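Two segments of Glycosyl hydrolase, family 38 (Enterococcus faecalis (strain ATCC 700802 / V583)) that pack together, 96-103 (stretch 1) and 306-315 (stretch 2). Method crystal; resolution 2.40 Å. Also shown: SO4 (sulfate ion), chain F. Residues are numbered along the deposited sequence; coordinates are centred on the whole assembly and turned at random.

Stretch 1, residues 96-103: FLISSESN
Stretch 2 306-315: LKQWNTKVQR

Stretch 2 (306-315) is helical throughout, lying within a longer helix; stretch 1 (96-103) runs as loop (phi/psi Leu97 -91/0, Ile98 -119/159, Ser99 -66/165) to Ser99, the N-cap, then enters a helix at Ser100. Residues 97-99 advance in the same sense as stretch 2, with CA pairs Leu97-Lys307 7.7 Å, Ile98-Asn310 7.6 Å and Ser99-Gln314 7.1 Å, and the stretches bury 274 Å². Along stretch 2, Leu306 is out of reach. The CA-to-CB bond of Lys307 (chi1 m, chi2 p, then t, t) points sideways to stretch 1, but the end of the chain comes nearer, and its aliphatic CE meets CD1 of Leu97 (m, t) at 3.8 Å, a nonpolar contact beside an ammonium bonded elsewhere in the structure. One turn on, Asn310 (chi1 t, chi2 29°) points toward stretch 1 and sets ND2 3.3 Å from Leu97 O. Lys312, exposed and out of reach of stretch 1, donates from NZ to sulfate O4 at 3.1 Å. Gln314 (m, t, chi3 149°) is the polar centre: its OE1 accepts from Ser99 N (2.9 Å, nearly straight at 167°) and from Ser102 OG (2.9 Å). One carbonyl thus ties together both ends of the capping turn, whose own bond runs from Ser102 N to Ser99 OG (3.1 Å; Ser99 chi1 p, Ser102 chi1 m). Finally, Arg315 (m, m, chi3 147°, chi4 -92°) starts away but returns, placing NH1 3.8 Å from Ser99 CB at the guanidinium edge.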

ATOM      1  N   PHE A  96       8.120  15.651 -17.179  1.00 53.89           N
ATOM      2  CA  PHE A  96       8.647  14.713 -18.162  1.00 53.85           C
ATOM      3  C   PHE A  96       8.452  13.251 -17.782  1.00 52.53           C
ATOM      4  O   PHE A  96       8.465  12.392 -18.671  1.00 59.10           O
ATOM      5  CB  PHE A  96      10.137  14.981 -18.393  1.00 56.28           C
ATOM      6  CG  PHE A  96      10.423  16.310 -19.031  1.00 66.52           C
ATOM      7  CD1 PHE A  96      10.139  16.524 -20.371  1.00 67.18           C
ATOM      8  CD2 PHE A  96      10.984  17.342 -18.297  1.00 68.50           C
ATOM      9  CE1 PHE A  96      10.401  17.744 -20.964  1.00 65.63           C
ATOM     10  CE2 PHE A  96      11.251  18.565 -18.885  1.00 71.77           C
ATOM     11  CZ  PHE A  96      10.959  18.766 -20.220  1.00 70.52           C
ATOM     12  N   LEU A  97       8.269  12.942 -16.500  1.00 47.63           N
ATOM     13  CA  LEU A  97       8.244  11.554 -16.053  1.00 49.65           C
ATOM     14  C   LEU A  97       6.851  10.935 -16.048  1.00 51.77           C
ATOM     15  O   LEU A  97       6.718   9.762 -15.682  1.00 55.45           O
ATOM     16  CB  LEU A  97       8.867  11.437 -14.659  1.00 48.06           C
ATOM     17  CG  LEU A  97      10.389  11.576 -14.636  1.00 51.80           C
ATOM     18  CD1 LEU A  97      10.930  11.377 -13.231  1.00 56.16           C
ATOM     19  CD2 LEU A  97      11.012  10.583 -15.602  1.00 52.44           C
ATOM     20  N   ILE A  98       5.816  11.676 -16.437  1.00 49.11           N
ATOM     21  CA  ILE A  98       4.484  11.108 -16.586  1.00 48.58           C
ATOM     22  C   ILE A  98       4.051  11.265 -18.038  1.00 52.49           C
ATOM     23  O   ILE A  98       4.562  12.108 -18.779  1.00 50.21           O
ATOM     24  CB  ILE A  98       3.452  11.742 -15.632  1.00 39.34           C
ATOM     25  CG1 ILE A  98       3.129  13.176 -16.050  1.00 39.22           C
ATOM     26  CG2 ILE A  98       3.963  11.708 -14.202  1.00 34.29           C
ATOM     27  CD1 ILE A  98       2.019  13.799 -15.232  1.00 35.42           C
ATOM     28  N   SER A  99       3.093  10.434 -18.439  1.00 51.40           N
ATOM     29  CA  SER A  99       2.682  10.379 -19.834  1.00 51.25           C
ATOM     30  C   SER A  99       2.023  11.685 -20.264  1.00 45.29           C
ATOM     31  O   SER A  99       1.647  12.529 -19.444  1.00 51.38           O
ATOM     32  CB  SER A  99       1.723   9.210 -20.069  1.00 56.67           C
ATOM     33  OG  SER A  99       0.507   9.396 -19.367  1.00 54.62           O
ATOM     34  N   SER A 100       1.891  11.843 -21.583  1.00 40.83           N
ATOM     35  CA  SER A 100       1.251  13.031 -22.137  1.00 47.36           C
ATOM     36  C   SER A 100      -0.186  13.157 -21.647  1.00 45.31           C
ATOM     37  O   SER A 100      -0.623  14.240 -21.238  1.00 48.96           O
ATOM     38  CB  SER A 100       1.297  12.981 -23.665  1.00 41.20           C
ATOM     39  OG  SER A 100       2.631  12.966 -24.137  1.00 47.32           O
ATOM     40  N   GLU A 101      -0.936  12.055 -21.680  1.00 45.54           N
ATOM     41  CA  GLU A 101      -2.320  12.088 -21.221  1.00 41.33           C
ATOM     42  C   GLU A 101      -2.404  12.333 -19.721  1.00 44.94           C
ATOM     43  O   GLU A 101      -3.309  13.035 -19.256  1.00 50.79           O
ATOM     44  CB  GLU A 101      -3.030  10.788 -21.594  1.00 42.13           C
ATOM     45  CG  GLU A 101      -3.435  10.710 -23.053  1.00 50.89           C
ATOM     46  CD  GLU A 101      -4.475  11.751 -23.418  1.00 50.69           C
ATOM     47  OE1 GLU A 101      -5.362  12.028 -22.582  1.00 42.90           O
ATOM     48  OE2 GLU A 101      -4.402  12.297 -24.538  1.00 50.61           O
ATOM     49  N   SER A 102      -1.475  11.765 -18.947  1.00 47.97           N
ATOM     50  CA  SER A 102      -1.498  11.963 -17.499  1.00 49.12           C
ATOM     51  C   SER A 102      -1.382  13.440 -17.139  1.00 40.49           C
ATOM     52  O   SER A 102      -1.984  13.896 -16.159  1.00 42.25           O
ATOM     53  CB  SER A 102      -0.378  11.164 -16.839  1.00 43.94           C
ATOM     54  OG  SER A 102      -0.611   9.773 -16.960  1.00 40.97           O
ATOM     55  N   ASN A 103      -0.613  14.202 -17.919  1.00 39.97           N
ATOM     56  CA  ASN A 103      -0.561  15.645 -17.716  1.00 45.80           C
ATOM     57  C   ASN A 103      -1.914  16.286 -17.987  1.00 47.32           C
ATOM     58  O   ASN A 103      -2.314  17.226 -17.290  1.00 42.12           O
ATOM     59  CB  ASN A 103       0.513  16.261 -18.612  1.00 46.55           C
ATOM     60  CG  ASN A 103       1.915  15.985 -18.109  1.00 55.37           C
ATOM     61  OD1 ASN A 103       2.345  16.555 -17.106  1.00 59.80           O
ATOM     62  ND2 ASN A 103       2.638  15.117 -18.806  1.00 48.77           N
ATOM     63  N   LEU A 306       9.637   1.993 -10.434  1.00 41.25           N
ATOM     64  CA  LEU A 306       8.541   2.955 -10.391  1.00 43.37           C
ATOM     65  C   LEU A 306       8.175   3.424 -11.793  1.00 42.63           C
ATOM     66  O   LEU A 306       6.994   3.499 -12.150  1.00 39.42           O
ATOM     67  CB  LEU A 306       8.922   4.149  -9.513  1.00 40.70           C
ATOM     68  CG  LEU A 306       9.166   3.911  -8.024  1.00 37.47           C
ATOM     69  CD1 LEU A 306       9.686   5.179  -7.372  1.00 38.87           C
ATOM     70  CD2 LEU A 306       7.897   3.440  -7.337  1.00 39.47           C
ATOM     71  N   LYS A 307       9.186   3.749 -12.605  1.00 44.43           N
ATOM     72  CA  LYS A 307       8.930   4.217 -13.962  1.00 40.81           C
ATOM     73  C   LYS A 307       8.338   3.110 -14.824  1.00 46.96           C
ATOM     74  O   LYS A 307       7.497   3.373 -15.691  1.00 51.17           O
ATOM     75  CB  LYS A 307      10.219   4.750 -14.591  1.00 34.78           C
ATOM     76  CG  LYS A 307      10.578   6.182 -14.208  1.00 42.17           C
ATOM     77  CD  LYS A 307      11.110   6.288 -12.791  1.00 38.74           C
ATOM     78  CE  LYS A 307      11.643   7.682 -12.520  1.00 37.08           C
ATOM     79  NZ  LYS A 307      12.118   7.827 -11.118  1.00 33.50           N
ATOM     80  N   GLN A 308       8.768   1.865 -14.606  1.00 45.31           N
ATOM     81  CA  GLN A 308       8.215   0.749 -15.365  1.00 48.79           C
ATOM     82  C   GLN A 308       6.747   0.527 -15.022  1.00 39.83           C
ATOM     83  O   GLN A 308       5.914   0.331 -15.915  1.00 45.98           O
ATOM     84  CB  GLN A 308       9.030  -0.518 -15.105  1.00 41.93           C
ATOM     85  CG  GLN A 308      10.429  -0.480 -15.695  1.00 40.60           C
ATOM     86  CD  GLN A 308      11.215  -1.749 -15.425  1.00 48.51           C
ATOM     87  OE1 GLN A 308      11.116  -2.337 -14.348  1.00 52.28           O
ATOM     88  NE2 GLN A 308      11.996  -2.178 -16.407  1.00 44.29           N
ATOM     89  N   TRP A 309       6.412   0.554 -13.731  1.00 39.86           N
ATOM     90  CA  TRP A 309       5.019   0.400 -13.328  1.00 36.60           C
ATOM     91  C   TRP A 309       4.170   1.564 -13.820  1.00 40.78           C
ATOM     92  O   TRP A 309       3.019   1.371 -14.230  1.00 44.48           O
ATOM     93  CB  TRP A 309       4.923   0.268 -11.808  1.00 36.44           C
ATOM     94  CG  TRP A 309       4.970  -1.147 -11.335  1.00 51.38           C
ATOM     95  CD1 TRP A 309       6.083  -1.866 -11.014  1.00 53.35           C
ATOM     96  CD2 TRP A 309       3.854  -2.021 -11.136  1.00 50.41           C
ATOM     97  NE1 TRP A 309       5.728  -3.135 -10.625  1.00 52.03           N
ATOM     98  CE2 TRP A 309       4.365  -3.256 -10.691  1.00 51.74           C
ATOM     99  CE3 TRP A 309       2.472  -1.878 -11.289  1.00 50.29           C
ATOM    100  CZ2 TRP A 309       3.542  -4.340 -10.399  1.00 46.73           C
ATOM    101  CZ3 TRP A 309       1.657  -2.956 -11.001  1.00 50.43           C
ATOM    102  CH2 TRP A 309       2.194  -4.171 -10.560  1.00 51.42           C
ATOM    103  N   ASN A 310       4.718   2.779 -13.785  1.00 47.24           N
ATOM    104  CA  ASN A 310       3.965   3.937 -14.255  1.00 45.64           C
ATOM    105  C   ASN A 310       3.645   3.813 -15.739  1.00 44.30           C
ATOM    106  O   ASN A 310       2.515   4.074 -16.167  1.00 48.19           O
ATOM    107  CB  ASN A 310       4.743   5.221 -13.975  1.00 35.97           C
ATOM    108  CG  ASN A 310       3.898   6.463 -14.165  1.00 41.00           C
ATOM    109  OD1 ASN A 310       2.681   6.434 -13.979  1.00 44.53           O
ATOM    110  ND2 ASN A 310       4.539   7.563 -14.543  1.00 49.77           N
ATOM    111  N   THR A 311       4.634   3.411 -16.541  1.00 34.82           N
ATOM    112  CA  THR A 311       4.388   3.169 -17.959  1.00 39.01           C
ATOM    113  C   THR A 311       3.323   2.097 -18.155  1.00 44.41           C
ATOM    114  O   THR A 311       2.437   2.239 -19.006  1.00 49.61           O
ATOM    115  CB  THR A 311       5.689   2.766 -18.660  1.00 38.54           C
ATOM    116  OG1 THR A 311       6.608   3.864 -18.641  1.00 36.61           O
ATOM    117  CG2 THR A 311       5.423   2.362 -20.103  1.00 30.96           C
ATOM    118  N   LYS A 312       3.381   1.025 -17.361  1.00 44.05           N
ATOM    119  CA  LYS A 312       2.438  -0.077 -17.528  1.00 38.08           C
ATOM    120  C   LYS A 312       1.016   0.351 -17.187  1.00 40.84           C
ATOM    121  O   LYS A 312       0.074   0.074 -17.939  1.00 46.50           O
ATOM    122  CB  LYS A 312       2.868  -1.265 -16.665  1.00 35.22           C
ATOM    123  CG  LYS A 312       1.872  -2.412 -16.659  1.00 45.72           C
ATOM    124  CD  LYS A 312       2.439  -3.642 -15.968  1.00 57.74           C
ATOM    125  CE  LYS A 312       2.802  -3.349 -14.521  1.00 70.95           C
ATOM    126  NZ  LYS A 312       3.339  -4.556 -13.832  1.00 80.72           N
ATOM    127  N   VAL A 313       0.838   1.030 -16.050  1.00 36.54           N
ATOM    128  CA  VAL A 313      -0.501   1.429 -15.622  1.00 44.33           C
ATOM    129  C   VAL A 313      -1.076   2.481 -16.564  1.00 46.77           C
ATOM    130  O   VAL A 313      -2.280   2.484 -16.851  1.00 49.46           O
ATOM    131  CB  VAL A 313      -0.465   1.925 -14.165  1.00 41.75           C
ATOM    132  CG1 VAL A 313      -1.840   2.410 -13.724  1.00 39.65           C
ATOM    133  CG2 VAL A 313       0.031   0.823 -13.242  1.00 39.10           C
ATOM    134  N   GLN A 314      -0.230   3.384 -17.064  1.00 46.80           N
ATOM    135  CA  GLN A 314      -0.709   4.428 -17.966  1.00 43.07           C
ATOM    136  C   GLN A 314      -1.202   3.837 -19.282  1.00 48.37           C
ATOM    137  O   GLN A 314      -2.273   4.207 -19.777  1.00 46.17           O
ATOM    138  CB  GLN A 314       0.396   5.455 -18.210  1.00 43.59           C
ATOM    139  CG  GLN A 314       0.623   6.405 -17.043  1.00 40.41           C
ATOM    140  CD  GLN A 314       1.874   7.242 -17.212  1.00 42.21           C
ATOM    141  OE1 GLN A 314       1.944   8.377 -16.741  1.00 40.32           O
ATOM    142  NE2 GLN A 314       2.874   6.681 -17.882  1.00 42.17           N
ATOM    143  N   ARG A 315      -0.434   2.912 -19.865  1.00 51.12           N
ATOM    144  CA  ARG A 315      -0.890   2.232 -21.074  1.00 48.31           C
ATOM    145  C   ARG A 315      -2.157   1.429 -20.810  1.00 35.84           C
ATOM    146  O   ARG A 315      -3.036   1.342 -21.676  1.00 39.26           O
ATOM    147  CB  ARG A 315       0.212   1.324 -21.615  1.00 52.47           C
ATOM    148  CG  ARG A 315       1.492   2.053 -21.984  1.00 74.02           C
ATOM    149  CD  ARG A 315       1.272   2.998 -23.148  1.00 82.53           C
ATOM    150  NE  ARG A 315       2.107   4.190 -23.047  1.00 89.55           N
ATOM    151  CZ  ARG A 315       1.722   5.323 -22.469  1.00 85.81           C
ATOM    152  NH1 ARG A 315       2.548   6.361 -22.419  1.00 88.42           N
ATOM    153  NH2 ARG A 315       0.509   5.421 -21.939  1.00 81.13           N
TER
HETATM  154  S   SO4 F 904       0.197  -7.058 -15.098  0.78 89.73           S
HETATM  155  O1  SO4 F 904      -0.862  -7.212 -14.106  0.78 88.27           O
HETATM  156  O2  SO4 F 904       0.163  -8.184 -16.026  0.78 88.88           O
HETATM  157  O3  SO4 F 904      -0.008  -5.817 -15.838  0.78 95.75           O
HETATM  158  O4  SO4 F 904       1.493  -7.017 -14.428  0.78 84.30           O